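PDB 4JZA: uncharacterized protein, which is a Legionella phosphoinositide phosphatase that probably removes the 3-phosphate from phosphatidylinositol 3-phosphate and so may alter lipid metabolism in the infected host cell. Local coordinates for residues Ile378-Gly383 with Gln392-Ser397; Ser419-Thr424 with Thr437-Leu442; Pro428-Asp433 with Pro622-Pro627; His466-Ala471 with Asp523-Glu528. All blocks are in the same frame, centred on the assembly; numbering follows the deposited sequence.

Contact 1 (Ile378-Gly383 with Gln392-Ser397); sequences IATRDG and QRHSDS
An ST turn at Thr380 shapes the loop that joins strand 365-374 to helix 388-402, and this loop lies back against the helix it feeds. The side-chain meeting is between one methyl group and one ring: Thr380 CG2 sits 3.6 Å from His394 ND1 and equally near its CG, approaching the imidazole obliquely. For Thr380 the torsion puts OG1 anti to the backbone N (chi1 169°) and leaves CG2 between N and the carbonyl carbon, so that the methyl faces the helix while the hydroxyl turns back: Thr380 OG1 accepts from Asp382 N at 3.1 Å, the bond that makes the ST turn. His394 CG lies beside its backbone N, which turns the ring to the loop side of the helix. The other half of the contact is backbone: one residue along, the CA atoms of Ala379 and Ser395 are 4.7 Å apart. In the second shell, Thr380 OG1 also bonds to Arg343 O, and Asp382 OD2 receives the Arg343 N-H, so two bonds tie the turn to one residue. Ala448 and Leu447 of helix 441-454 touch Ile378 and Ala379. Ile378 O is bonded by Asn398 ND2 and also meets Ser395 CA in a C-H...O contact of 3.5 Å.

Contact 2 (Ser419-Thr424 with Thr437-Leu442); sequences SPIHAT and TLPPDL
Asp441 holds CG anti to its carbonyl carbon (chi1 -59°), whereas Leu442 next to it holds CG anti to the backbone N (chi1 172°), and the two side chains therefore serve different parts of the loop 419-424. The carboxylate turns to the start of that loop. Its OD2 accepts the Ser419 N-H at 2.8 Å in a nearly straight bond of 169°, using the lone pair directed away from the other oxygen. Leu442 divides its two methyls: CD1 lies 3.9 Å from Pro420 CB, while CD2 sits over the centre of the His422 imidazole, 3.6 Å above its plane, a CH-pi contact. His422 CB leads away from the helix, but CG beside the backbone N brings the ring back over the leucine. At the far end Leu438 CD1 reaches Ile421 O at 3.4 Å and lies 3.7 Å from Ala423 CA, while Pro439 CG meets Ile421 CG2. Ser419 OG is bonded to Tyr468 N, and Tyr426 packs on Leu438 and Pro439. The surface loop is thereby folded against the entry to helix 441-454, within a beta-alpha-beta crossover that links the adjacent parallel strands 412-416 and 462-465.

Contact 3 (Pro428-Asp433 with Pro622-Pro627); sequences PNWITD and PEWYLP
Two indoles and a phenol ring organise this meeting, with Ile431 set among them. Ile431 CD1 lies on one face of the Trp624 indole, 3.7 Å above the plane, in a CH-pi contact that points at the five-membered ring only 12° off its normal. The opposite face of Trp624 is stacked on Tyr468. At the edge of the same indole, in its plane, lies Tyr625 CZ; seen from the phenol, Trp624 CD1 stands over one face, toward the rim. The Trp430 indole takes Ile431 CG1 on a face and Glu623 CB at its edge, where CH2 comes within 4.0 Å of CB. Its CZ2 is 4.0 Å from Trp624 CB, the two side chains crossing obliquely. Torsions explain the division of labour: Trp430 CG occupies the crowded position between N and the carbonyl carbon (chi1 73°), swinging the ring toward the short helix, while Trp624 CG is anti to its backbone N and carries its indole out to meet the isoleucine. Trp624 NE1 bonds to Tyr468 O, which fixes the ring's rotation, and Glu623 is paired with Arg635 and Lys645. The result is an aromatic cluster joining the loop before helix 441-454 to helix 622-625. Through Tyr625 it reaches Arg556, whose sequence setting matches the CX5R P-loop of cysteine-dependent phosphatases, consistent with a place beside the catalytic site.

Contact 4 (His466-Ala471 with Asp523-Glu528); sequences HPYNMA and DYAGRE
Tyr468 lays a ring face against the first turn of helix 524-542, with Ala525 CA 3.7 Å above the plane and offset toward the rim. Its CG is anti to the backbone N (chi1 -175°), which extends the ring toward the helix. Tyr468 CE1 meets Tyr524 CB at 3.7 Å, and Tyr468 CE2 meets Ala525 CB at 3.8 Å, with the hydroxyl lying near the Ala525 backbone N. The side chains of the two tyrosines cross at about a right angle, and the Tyr524 ring leads away. One turn along the helix, on the same side of the ring, Glu528, bent at chi2 (-60°), passes Tyr468 CD1 with its CG at 4.0 Å and ends in a carboxylate turned 19° from the phenol plane. Glu528 OE1 comes to 3.4 Å from His466 CB. The hydroxyl of Thr477 bonds to both Glu528 OE1 and His466 ND1, while His466 NE2 is bonded to Glu535; acidic neighbours may thus raise the imidazole's proton affinity. Asp523 caps the helix, its OD1 receiving Gly526 N at 3.0 Å. The contact sets the link between strand 462-465 and the small hairpin 469-470/474-475 against the N-terminal turn of helix 524-542, which leads to strand 545-549.

Along the chain, contact 1 closes before contact 2 opens, contacts 2 and 3 interleave, and contact 4 is nested inside the long loop that contact 3 closes. Contacts 1 and 2, with centres about 17 Å apart, meet where Arg381 packs on Pro440; helix 441-454, which enters contact 2, also covers the loop of contact 1. Contacts 3 and 4 are nearest, with centres about 10 Å apart, and Asn429 ND2 bonds to Met470 O between them. All four involve connections at or near strands 365-374, 545-549, 412-416 and 462-465 of the mixed sheet, so sequence-distant loops and helices are packed together round that half of the alpha/beta phosphatase fold.

Contact 1 (Ile378-Gly383 with Gln392-Ser397)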
loop_
_atom_site.group_PDB
_atom_site.type_symbol
_atom_site.label_atom_id
_atom_site.label_comp_id
_atom_site.label_asym_id
_atom_site.label_seq_id
_atom_site.Cartn_x
_atom_site.Cartn_y
_atom_site.Cartn_z
ATOM N N ILE A 378 -15.830 -0.157 -0.582
ATOM C CA ILE A 378 -16.132 -1.118 0.517
ATOM C C ILE A 378 -15.555 -2.519 0.278
ATOM O O ILE A 378 -15.305 -3.261 1.217
ATOM C CB ILE A 378 -17.658 -1.260 0.764
ATOM C CG1 ILE A 378 -18.423 -1.534 -0.541
ATOM C CG2 ILE A 378 -18.239 -0.001 1.397
ATOM C CD1 ILE A 378 -19.767 -2.170 -0.298
ATOM N N ALA A 379 -15.328 -2.866 -0.982
ATOM C CA ALA A 379 -14.779 -4.170 -1.323
ATOM C C ALA A 379 -13.288 -4.032 -1.489
ATOM O O ALA A 379 -12.785 -2.949 -1.828
ATOM C CB ALA A 379 -15.394 -4.682 -2.600
ATOM N N THR A 380 -12.556 -5.114 -1.263
ATOM C CA THR A 380 -11.091 -4.996 -1.284
ATOM C C THR A 380 -10.455 -5.578 -2.545
ATOM O O THR A 380 -10.573 -6.749 -2.817
ATOM C CB THR A 380 -10.458 -5.557 -0.005
ATOM O OG1 THR A 380 -9.053 -5.645 -0.193
ATOM C CG2 THR A 380 -11.035 -6.925 0.341
ATOM N N ARG A 381 -9.796 -4.728 -3.324
ATOM C CA ARG A 381 -8.969 -5.183 -4.443
ATOM C C ARG A 381 -7.816 -6.120 -4.022
ATOM O O ARG A 381 -7.289 -6.860 -4.840
ATOM C CB ARG A 381 -8.374 -3.972 -5.196
ATOM C CG ARG A 381 -7.328 -3.214 -4.389
ATOM C CD ARG A 381 -6.637 -2.129 -5.202
ATOM N NE ARG A 381 -6.046 -2.677 -6.424
ATOM C CZ ARG A 381 -5.858 -2.003 -7.570
ATOM N NH1 ARG A 381 -6.208 -0.708 -7.727
ATOM N NH2 ARG A 381 -5.334 -2.661 -8.612
ATOM N N ASP A 382 -7.417 -6.067 -2.762
ATOM C CA ASP A 382 -6.316 -6.872 -2.267
ATOM C C ASP A 382 -6.731 -8.338 -1.977
ATOM O O ASP A 382 -5.874 -9.225 -1.810
ATOM C CB ASP A 382 -5.710 -6.243 -0.993
ATOM C CG ASP A 382 -4.932 -4.920 -1.254
ATOM O OD1 ASP A 382 -4.766 -4.499 -2.432
ATOM O OD2 ASP A 382 -4.466 -4.302 -0.256
ATOM N N GLY A 383 -8.023 -8.609 -1.928
ATOM C CA GLY A 383 -8.478 -9.922 -1.556
ATOM C C GLY A 383 -9.233 -10.661 -2.640
ATOM O O GLY A 383 -10.047 -11.533 -2.329
ATOM N N GLN A 392 -16.221 -11.325 1.657
ATOM C CA GLN A 392 -17.501 -10.818 2.151
ATOM C C GLN A 392 -17.435 -10.249 3.573
ATOM O O GLN A 392 -18.246 -9.419 3.949
ATOM C CB GLN A 392 -18.554 -11.930 2.105
ATOM C CG GLN A 392 -18.895 -12.389 0.692
ATOM C CD GLN A 392 -19.949 -13.516 0.639
ATOM O OE1 GLN A 392 -20.113 -14.167 -0.388
ATOM N NE2 GLN A 392 -20.667 -13.738 1.743
ATOM N N ARG A 393 -16.536 -10.741 4.401
ATOM C CA ARG A 393 -16.411 -10.170 5.730
ATOM C C ARG A 393 -15.943 -8.730 5.538
ATOM O O ARG A 393 -16.433 -7.854 6.221
ATOM C CB ARG A 393 -15.442 -10.976 6.599
ATOM C CG ARG A 393 -14.910 -10.277 7.833
ATOM C CD ARG A 393 -15.993 -10.004 8.823
ATOM N NE ARG A 393 -15.470 -9.131 9.868
ATOM C CZ ARG A 393 -14.725 -9.534 10.879
ATOM N NH1 ARG A 393 -14.422 -10.818 11.017
ATOM N NH2 ARG A 393 -14.316 -8.659 11.787
ATOM N N HIS A 394 -15.009 -8.495 4.602
ATOM C CA HIS A 394 -14.588 -7.138 4.219
ATOM C C HIS A 394 -15.735 -6.244 3.701
ATOM O O HIS A 394 -15.956 -5.132 4.214
ATOM C CB HIS A 394 -13.461 -7.199 3.181
ATOM C CG HIS A 394 -12.143 -7.577 3.755
ATOM N ND1 HIS A 394 -11.123 -6.669 3.916
ATOM C CD2 HIS A 394 -11.677 -8.752 4.236
ATOM C CE1 HIS A 394 -10.076 -7.277 4.448
ATOM N NE2 HIS A 394 -10.387 -8.540 4.661
ATOM N N SER A 395 -16.452 -6.706 2.681
ATOM C CA SER A 395 -17.505 -5.883 2.133
ATOM C C SER A 395 -18.630 -5.669 3.134
ATOM O O SER A 395 -19.092 -4.545 3.336
ATOM C CB SER A 395 -17.995 -6.435 0.798
ATOM O OG SER A 395 -18.608 -7.693 0.953
ATOM N N ASP A 396 -19.039 -6.715 3.834
ATOM C CA ASP A 396 -20.134 -6.560 4.818
ATOM C C ASP A 396 -19.729 -5.601 5.921
ATOM O O ASP A 396 -20.439 -4.642 6.241
ATOM C CB ASP A 396 -20.514 -7.892 5.522
ATOM C CG ASP A 396 -21.212 -8.931 4.612
ATOM O OD1 ASP A 396 -21.914 -8.584 3.630
ATOM O OD2 ASP A 396 -21.049 -10.131 4.937
ATOM N N SER A 397 -18.604 -5.913 6.545
ATOM C CA SER A 397 -18.157 -5.176 7.691
ATOM C C SER A 397 -17.939 -3.744 7.313
ATOM O O SER A 397 -18.261 -2.856 8.098
ATOM C CB SER A 397 -16.883 -5.781 8.320
ATOM O OG SER A 397 -17.150 -6.910 9.183
#

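Contact 2 (Ser419-Thr424 with Thr437-Leu442)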
loop_
_atom_site.group_PDB
_atom_site.type_symbol
_atom_site.label_atom_id
_atom_site.label_comp_id
_atom_site.label_asym_id
_atom_site.label_seq_id
_atom_site.Cartn_x
_atom_site.Cartn_y
_atom_site.Cartn_z
ATOM N N SER A 419 -15.110 2.302 -12.748
ATOM C CA SER A 419 -15.360 1.937 -14.132
ATOM C C SER A 419 -15.053 0.486 -14.447
ATOM O O SER A 419 -13.962 0.158 -14.890
ATOM C CB SER A 419 -14.552 2.838 -15.054
ATOM O OG SER A 419 -14.702 4.184 -14.677
ATOM N N PRO A 420 -16.036 -0.374 -14.227
ATOM C CA PRO A 420 -15.941 -1.800 -14.559
ATOM C C PRO A 420 -15.619 -1.975 -16.016
ATOM O O PRO A 420 -16.198 -1.274 -16.829
ATOM C CB PRO A 420 -17.350 -2.322 -14.303
ATOM C CG PRO A 420 -17.941 -1.336 -13.373
ATOM C CD PRO A 420 -17.355 -0.015 -13.716
ATOM N N ILE A 421 -14.698 -2.875 -16.337
ATOM C CA ILE A 421 -14.295 -3.158 -17.722
ATOM C C ILE A 421 -13.971 -4.634 -17.793
ATOM O O ILE A 421 -13.164 -5.096 -16.993
ATOM C CB ILE A 421 -13.088 -2.272 -18.130
ATOM C CG1 ILE A 421 -12.692 -2.512 -19.581
ATOM C CG2 ILE A 421 -11.861 -2.461 -17.224
ATOM C CD1 ILE A 421 -13.321 -1.517 -20.526
ATOM N N HIS A 422 -14.647 -5.394 -18.667
ATOM C CA HIS A 422 -14.339 -6.841 -18.852
ATOM C C HIS A 422 -12.966 -7.014 -19.521
ATOM O O HIS A 422 -12.443 -6.093 -20.170
ATOM C CB HIS A 422 -15.396 -7.583 -19.689
ATOM C CG HIS A 422 -16.629 -7.980 -18.930
ATOM N ND1 HIS A 422 -16.799 -9.235 -18.364
ATOM C CD2 HIS A 422 -17.770 -7.289 -18.672
ATOM C CE1 HIS A 422 -17.986 -9.290 -17.777
ATOM N NE2 HIS A 422 -18.592 -8.123 -17.951
ATOM N N ALA A 423 -12.388 -8.204 -19.372
ATOM C CA ALA A 423 -11.115 -8.501 -20.007
ATOM C C ALA A 423 -11.178 -8.439 -21.539
ATOM O O ALA A 423 -10.202 -8.107 -22.190
ATOM C CB ALA A 423 -10.619 -9.855 -19.561
ATOM N N THR A 424 -12.322 -8.738 -22.132
ATOM C CA THR A 424 -12.420 -8.701 -23.596
ATOM C C THR A 424 -12.419 -7.287 -24.195
ATOM O O THR A 424 -12.261 -7.133 -25.402
ATOM C CB THR A 424 -13.656 -9.489 -24.077
ATOM O OG1 THR A 424 -14.796 -9.108 -23.301
ATOM C CG2 THR A 424 -13.414 -11.001 -23.899
ATOM N N THR A 437 -2.451 -5.753 -15.924
ATOM C CA THR A 437 -3.568 -6.576 -15.420
ATOM C C THR A 437 -4.970 -5.880 -15.507
ATOM O O THR A 437 -5.073 -4.679 -15.693
ATOM C CB THR A 437 -3.281 -7.069 -13.981
ATOM O OG1 THR A 437 -2.995 -5.946 -13.154
ATOM C CG2 THR A 437 -2.088 -8.020 -13.948
ATOM N N LEU A 438 -6.042 -6.655 -15.402
ATOM C CA LEU A 438 -7.399 -6.122 -15.442
ATOM C C LEU A 438 -7.620 -5.300 -14.176
ATOM O O LEU A 438 -7.294 -5.755 -13.073
ATOM C CB LEU A 438 -8.430 -7.259 -15.514
ATOM C CG LEU A 438 -9.861 -6.822 -15.811
ATOM C CD1 LEU A 438 -9.955 -6.305 -17.227
ATOM C CD2 LEU A 438 -10.902 -7.917 -15.589
ATOM N N PRO A 439 -8.118 -4.068 -14.333
ATOM C CA PRO A 439 -8.472 -3.299 -13.161
ATOM C C PRO A 439 -9.533 -4.027 -12.345
ATOM O O PRO A 439 -10.369 -4.786 -12.884
ATOM C CB PRO A 439 -9.040 -1.997 -13.736
ATOM C CG PRO A 439 -8.412 -1.853 -15.059
ATOM C CD PRO A 439 -8.168 -3.257 -15.558
ATOM N N PRO A 440 -9.511 -3.786 -11.038
ATOM C CA PRO A 440 -10.384 -4.504 -10.118
ATOM C C PRO A 440 -11.814 -4.003 -10.161
ATOM O O PRO A 440 -12.716 -4.655 -9.657
ATOM C CB PRO A 440 -9.758 -4.181 -8.768
ATOM C CG PRO A 440 -9.172 -2.789 -8.960
ATOM C CD PRO A 440 -8.663 -2.776 -10.356
ATOM N N ASP A 441 -12.017 -2.853 -10.782
ATOM C CA ASP A 441 -13.329 -2.180 -10.818
ATOM C C ASP A 441 -14.501 -3.162 -11.062
ATOM O O ASP A 441 -15.500 -3.060 -10.385
ATOM C CB ASP A 441 -13.386 -1.011 -11.854
ATOM C CG ASP A 441 -12.337 0.127 -11.609
ATOM O OD1 ASP A 441 -11.142 -0.192 -11.461
ATOM O OD2 ASP A 441 -12.674 1.349 -11.617
ATOM N N LEU A 442 -14.410 -4.109 -11.993
ATOM C CA LEU A 442 -15.583 -4.966 -12.248
ATOM C C LEU A 442 -15.869 -5.896 -11.055
ATOM O O LEU A 442 -17.016 -6.029 -10.585
ATOM C CB LEU A 442 -15.445 -5.752 -13.558
ATOM C CG LEU A 442 -16.531 -6.814 -13.812
ATOM C CD1 LEU A 442 -17.911 -6.194 -14.006
ATOM C CD2 LEU A 442 -16.191 -7.716 -14.992
#

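Contact 3 (Pro428-Asp433 with Pro622-Pro627)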
loop_
_atom_site.group_PDB
_atom_site.type_symbol
_atom_site.label_atom_id
_atom_site.label_comp_id
_atom_site.label_asym_id
_atom_site.label_seq_id
_atom_site.Cartn_x
_atom_site.Cartn_y
_atom_site.Cartn_z
ATOM N N PRO A 428 -4.968 -1.148 -22.093
ATOM C CA PRO A 428 -4.091 -0.357 -21.218
ATOM C C PRO A 428 -3.767 1.033 -21.810
ATOM O O PRO A 428 -3.300 1.114 -22.949
ATOM C CB PRO A 428 -2.828 -1.232 -21.094
ATOM C CG PRO A 428 -3.276 -2.630 -21.405
ATOM C CD PRO A 428 -4.402 -2.476 -22.401
ATOM N N ASN A 429 -4.047 2.097 -21.044
ATOM C CA ASN A 429 -3.900 3.502 -21.502
ATOM C C ASN A 429 -3.552 4.477 -20.363
ATOM O O ASN A 429 -3.316 4.042 -19.239
ATOM C CB ASN A 429 -5.155 3.965 -22.225
ATOM C CG ASN A 429 -6.389 3.937 -21.348
ATOM O OD1 ASN A 429 -6.323 3.918 -20.096
ATOM N ND2 ASN A 429 -7.539 3.912 -22.009
ATOM N N TRP A 430 -3.504 5.780 -20.629
ATOM C CA TRP A 430 -3.018 6.692 -19.592
ATOM C C TRP A 430 -3.875 6.742 -18.322
ATOM O O TRP A 430 -3.374 7.030 -17.235
ATOM C CB TRP A 430 -2.764 8.083 -20.154
ATOM C CG TRP A 430 -3.950 8.914 -20.494
ATOM C CD1 TRP A 430 -4.916 8.643 -21.423
ATOM C CD2 TRP A 430 -4.245 10.212 -19.961
ATOM N NE1 TRP A 430 -5.813 9.678 -21.475
ATOM C CE2 TRP A 430 -5.428 10.654 -20.589
ATOM C CE3 TRP A 430 -3.626 11.037 -19.001
ATOM C CZ2 TRP A 430 -6.011 11.904 -20.303
ATOM C CZ3 TRP A 430 -4.200 12.276 -18.709
ATOM C CH2 TRP A 430 -5.389 12.698 -19.362
ATOM N N ILE A 431 -5.149 6.405 -18.442
ATOM C CA ILE A 431 -6.040 6.530 -17.310
ATOM C C ILE A 431 -5.783 5.454 -16.242
ATOM O O ILE A 431 -6.064 5.672 -15.057
ATOM C CB ILE A 431 -7.497 6.491 -17.776
ATOM C CG1 ILE A 431 -7.778 7.663 -18.709
ATOM C CG2 ILE A 431 -8.439 6.533 -16.581
ATOM C CD1 ILE A 431 -8.716 7.293 -19.831
ATOM N N THR A 432 -5.253 4.302 -16.654
ATOM C CA THR A 432 -5.037 3.163 -15.733
ATOM C C THR A 432 -3.527 2.840 -15.490
ATOM O O THR A 432 -3.186 1.799 -14.905
ATOM C CB THR A 432 -5.915 1.924 -16.119
ATOM O OG1 THR A 432 -5.145 0.723 -16.034
ATOM C CG2 THR A 432 -6.477 2.028 -17.526
ATOM N N ASP A 433 -2.652 3.776 -15.892
ATOM C CA ASP A 433 -1.192 3.702 -15.686
ATOM C C ASP A 433 -0.482 2.620 -16.536
ATOM O O ASP A 433 0.648 2.239 -16.233
ATOM C CB ASP A 433 -0.854 3.450 -14.203
ATOM C CG ASP A 433 -1.139 4.634 -13.301
ATOM O OD1 ASP A 433 -1.212 5.759 -13.813
ATOM O OD2 ASP A 433 -1.224 4.436 -12.058
ATOM N N PRO A 622 -6.189 14.367 -13.396
ATOM C CA PRO A 622 -7.190 15.430 -13.394
ATOM C C PRO A 622 -7.711 15.819 -14.772
ATOM O O PRO A 622 -8.887 16.142 -14.914
ATOM C CB PRO A 622 -6.437 16.626 -12.789
ATOM C CG PRO A 622 -5.274 16.046 -12.070
ATOM C CD PRO A 622 -4.901 14.851 -12.867
ATOM N N GLU A 623 -6.822 15.838 -15.759
ATOM C CA GLU A 623 -7.179 16.246 -17.119
ATOM C C GLU A 623 -8.136 15.238 -17.771
ATOM O O GLU A 623 -8.813 15.566 -18.741
ATOM C CB GLU A 623 -5.935 16.471 -17.999
ATOM C CG GLU A 623 -5.260 17.820 -17.779
ATOM C CD GLU A 623 -3.852 17.944 -18.376
ATOM O OE1 GLU A 623 -3.176 16.923 -18.548
ATOM O OE2 GLU A 623 -3.388 19.077 -18.638
ATOM N N TRP A 624 -8.253 14.033 -17.237
ATOM C CA TRP A 624 -9.276 13.154 -17.765
ATOM C C TRP A 624 -10.636 13.440 -17.163
ATOM O O TRP A 624 -11.610 13.411 -17.877
ATOM C CB TRP A 624 -8.940 11.697 -17.535
ATOM C CG TRP A 624 -10.003 10.801 -17.978
ATOM C CD1 TRP A 624 -10.683 9.921 -17.224
ATOM C CD2 TRP A 624 -10.526 10.690 -19.299
ATOM N NE1 TRP A 624 -11.611 9.250 -17.986
ATOM C CE2 TRP A 624 -11.523 9.703 -19.267
ATOM C CE3 TRP A 624 -10.232 11.319 -20.514
ATOM C CZ2 TRP A 624 -12.244 9.349 -20.378
ATOM C CZ3 TRP A 624 -10.936 10.968 -21.612
ATOM C CH2 TRP A 624 -11.954 10.001 -21.543
ATOM N N TYR A 625 -10.677 13.696 -15.853
ATOM C CA TYR A 625 -11.932 13.796 -15.062
ATOM C C TYR A 625 -12.541 15.213 -15.052
ATOM O O TYR A 625 -13.766 15.396 -14.755
ATOM C CB TYR A 625 -11.688 13.328 -13.612
ATOM C CG TYR A 625 -11.343 11.880 -13.528
ATOM C CD1 TYR A 625 -12.242 10.922 -13.970
ATOM C CD2 TYR A 625 -10.099 11.434 -13.045
ATOM C CE1 TYR A 625 -11.935 9.575 -13.947
ATOM C CE2 TYR A 625 -9.786 10.069 -12.985
ATOM C CZ TYR A 625 -10.719 9.134 -13.456
ATOM O OH TYR A 625 -10.506 7.756 -13.452
ATOM N N LEU A 626 -11.692 16.213 -15.322
ATOM C CA LEU A 626 -12.122 17.602 -15.288
ATOM C C LEU A 626 -12.532 17.962 -16.666
ATOM O O LEU A 626 -11.953 17.502 -17.617
ATOM C CB LEU A 626 -10.995 18.536 -14.849
ATOM C CG LEU A 626 -10.532 18.518 -13.382
ATOM C CD1 LEU A 626 -9.290 19.378 -13.179
ATOM C CD2 LEU A 626 -11.643 19.009 -12.474
ATOM N N PRO A 627 -13.529 18.798 -16.791
ATOM C CA PRO A 627 -13.922 19.455 -18.032
ATOM C C PRO A 627 -12.836 20.386 -18.577
ATOM O O PRO A 627 -12.073 20.955 -17.809
ATOM C CB PRO A 627 -15.123 20.287 -17.590
ATOM C CG PRO A 627 -15.725 19.525 -16.439
ATOM C CD PRO A 627 -14.556 18.915 -15.737
#

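Contact 4 (His466-Ala471 with Asp523-Glu528)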
loop_
_atom_site.group_PDB
_atom_site.type_symbol
_atom_site.label_atom_id
_atom_site.label_comp_id
_atom_site.label_asym_id
_atom_site.label_seq_id
_atom_site.Cartn_x
_atom_site.Cartn_y
_atom_site.Cartn_z
ATOM N N HIS A 466 -20.941 5.702 -11.380
ATOM C CA HIS A 466 -20.656 6.585 -12.501
ATOM C C HIS A 466 -19.345 6.285 -13.123
ATOM O O HIS A 466 -18.289 6.729 -12.654
ATOM C CB HIS A 466 -20.705 8.021 -12.072
ATOM C CG HIS A 466 -22.054 8.411 -11.582
ATOM N ND1 HIS A 466 -23.150 8.443 -12.409
ATOM C CD2 HIS A 466 -22.494 8.701 -10.343
ATOM C CE1 HIS A 466 -24.205 8.781 -11.700
ATOM N NE2 HIS A 466 -23.830 8.950 -10.443
ATOM N N PRO A 467 -19.403 5.491 -14.187
ATOM C CA PRO A 467 -18.191 5.126 -14.850
ATOM C C PRO A 467 -17.815 6.291 -15.692
ATOM O O PRO A 467 -18.669 7.082 -16.025
ATOM C CB PRO A 467 -18.606 3.916 -15.691
ATOM C CG PRO A 467 -20.063 4.075 -15.921
ATOM C CD PRO A 467 -20.576 4.771 -14.710
ATOM N N TYR A 468 -16.536 6.423 -15.982
ATOM C CA TYR A 468 -16.048 7.414 -16.948
ATOM C C TYR A 468 -14.644 6.924 -17.398
ATOM O O TYR A 468 -13.623 7.208 -16.770
ATOM C CB TYR A 468 -16.044 8.858 -16.398
ATOM C CG TYR A 468 -15.657 9.847 -17.465
ATOM C CD1 TYR A 468 -16.396 9.936 -18.630
ATOM C CD2 TYR A 468 -14.536 10.659 -17.344
ATOM C CE1 TYR A 468 -16.048 10.803 -19.647
ATOM C CE2 TYR A 468 -14.173 11.541 -18.360
ATOM C CZ TYR A 468 -14.938 11.600 -19.505
ATOM O OH TYR A 468 -14.653 12.430 -20.538
ATOM N N ASN A 469 -14.631 6.145 -18.472
ATOM C CA ASN A 469 -13.441 5.435 -18.899
ATOM C C ASN A 469 -13.380 5.280 -20.445
ATOM O O ASN A 469 -14.408 5.336 -21.138
ATOM C CB ASN A 469 -13.412 4.082 -18.193
ATOM C CG ASN A 469 -12.068 3.388 -18.330
ATOM O OD1 ASN A 469 -10.993 4.037 -18.326
ATOM N ND2 ASN A 469 -12.113 2.050 -18.512
HETATM N N MSE A 470 -12.170 5.128 -20.976
HETATM C CA MSE A 470 -11.947 4.988 -22.410
HETATM C C MSE A 470 -11.267 3.683 -22.674
HETATM O O MSE A 470 -10.231 3.394 -22.073
HETATM C CB MSE A 470 -11.027 6.128 -22.849
HETATM C CG MSE A 470 -10.737 6.136 -24.350
HETATM SE SE MSE A 470 -12.389 6.448 -25.390
HETATM C CE MSE A 470 -12.177 8.410 -25.563
ATOM N N ALA A 471 -11.840 2.869 -23.555
ATOM C CA ALA A 471 -11.130 1.697 -24.096
ATOM C C ALA A 471 -11.110 1.449 -25.600
ATOM O O ALA A 471 -10.157 1.799 -26.278
ATOM C CB ALA A 471 -11.667 0.412 -23.480
ATOM N N ASP A 523 -19.358 17.662 -23.420
ATOM C CA ASP A 523 -18.531 17.603 -22.202
ATOM C C ASP A 523 -18.945 16.444 -21.302
ATOM O O ASP A 523 -19.583 16.647 -20.310
ATOM C CB ASP A 523 -18.618 18.950 -21.457
ATOM C CG ASP A 523 -17.828 18.983 -20.143
ATOM O OD1 ASP A 523 -16.882 18.166 -19.956
ATOM O OD2 ASP A 523 -18.173 19.863 -19.299
ATOM N N TYR A 524 -18.565 15.223 -21.662
ATOM C CA TYR A 524 -18.994 14.027 -20.931
ATOM C C TYR A 524 -18.442 14.010 -19.515
ATOM O O TYR A 524 -19.077 13.485 -18.625
ATOM C CB TYR A 524 -18.519 12.746 -21.619
ATOM C CG TYR A 524 -19.280 12.359 -22.840
ATOM C CD1 TYR A 524 -20.514 11.730 -22.742
ATOM C CD2 TYR A 524 -18.767 12.599 -24.090
ATOM C CE1 TYR A 524 -21.224 11.373 -23.862
ATOM C CE2 TYR A 524 -19.474 12.259 -25.214
ATOM C CZ TYR A 524 -20.690 11.637 -25.094
ATOM O OH TYR A 524 -21.373 11.319 -26.239
ATOM N N ALA A 525 -17.240 14.538 -19.335
ATOM C CA ALA A 525 -16.641 14.611 -18.020
ATOM C C ALA A 525 -17.518 15.484 -17.134
ATOM O O ALA A 525 -17.856 15.118 -16.014
ATOM C CB ALA A 525 -15.213 15.165 -18.090
ATOM N N GLY A 526 -17.898 16.632 -17.638
ATOM C CA GLY A 526 -18.737 17.520 -16.862
ATOM C C GLY A 526 -20.094 16.943 -16.569
ATOM O O GLY A 526 -20.672 17.169 -15.479
ATOM N N ARG A 527 -20.612 16.195 -17.527
ATOM C CA ARG A 527 -21.912 15.615 -17.335
ATOM C C ARG A 527 -21.833 14.712 -16.118
ATOM O O ARG A 527 -22.715 14.785 -15.231
ATOM C CB ARG A 527 -22.373 14.845 -18.553
ATOM C CG ARG A 527 -23.642 14.027 -18.323
ATOM C CD ARG A 527 -24.260 13.593 -19.650
ATOM N NE ARG A 527 -25.323 12.623 -19.457
ATOM C CZ ARG A 527 -25.149 11.324 -19.242
ATOM N NH1 ARG A 527 -23.931 10.792 -19.195
ATOM N NH2 ARG A 527 -26.215 10.543 -19.065
ATOM N N GLU A 528 -20.769 13.895 -16.048
ATOM C CA GLU A 528 -20.563 13.013 -14.901
ATOM C C GLU A 528 -20.490 13.714 -13.536
ATOM O O GLU A 528 -20.977 13.188 -12.550
ATOM C CB GLU A 528 -19.299 12.179 -15.087
ATOM C CG GLU A 528 -19.394 11.207 -16.236
ATOM C CD GLU A 528 -20.516 10.191 -16.126
ATOM O OE1 GLU A 528 -20.833 9.725 -15.054
ATOM O OE2 GLU A 528 -21.081 9.796 -17.127
#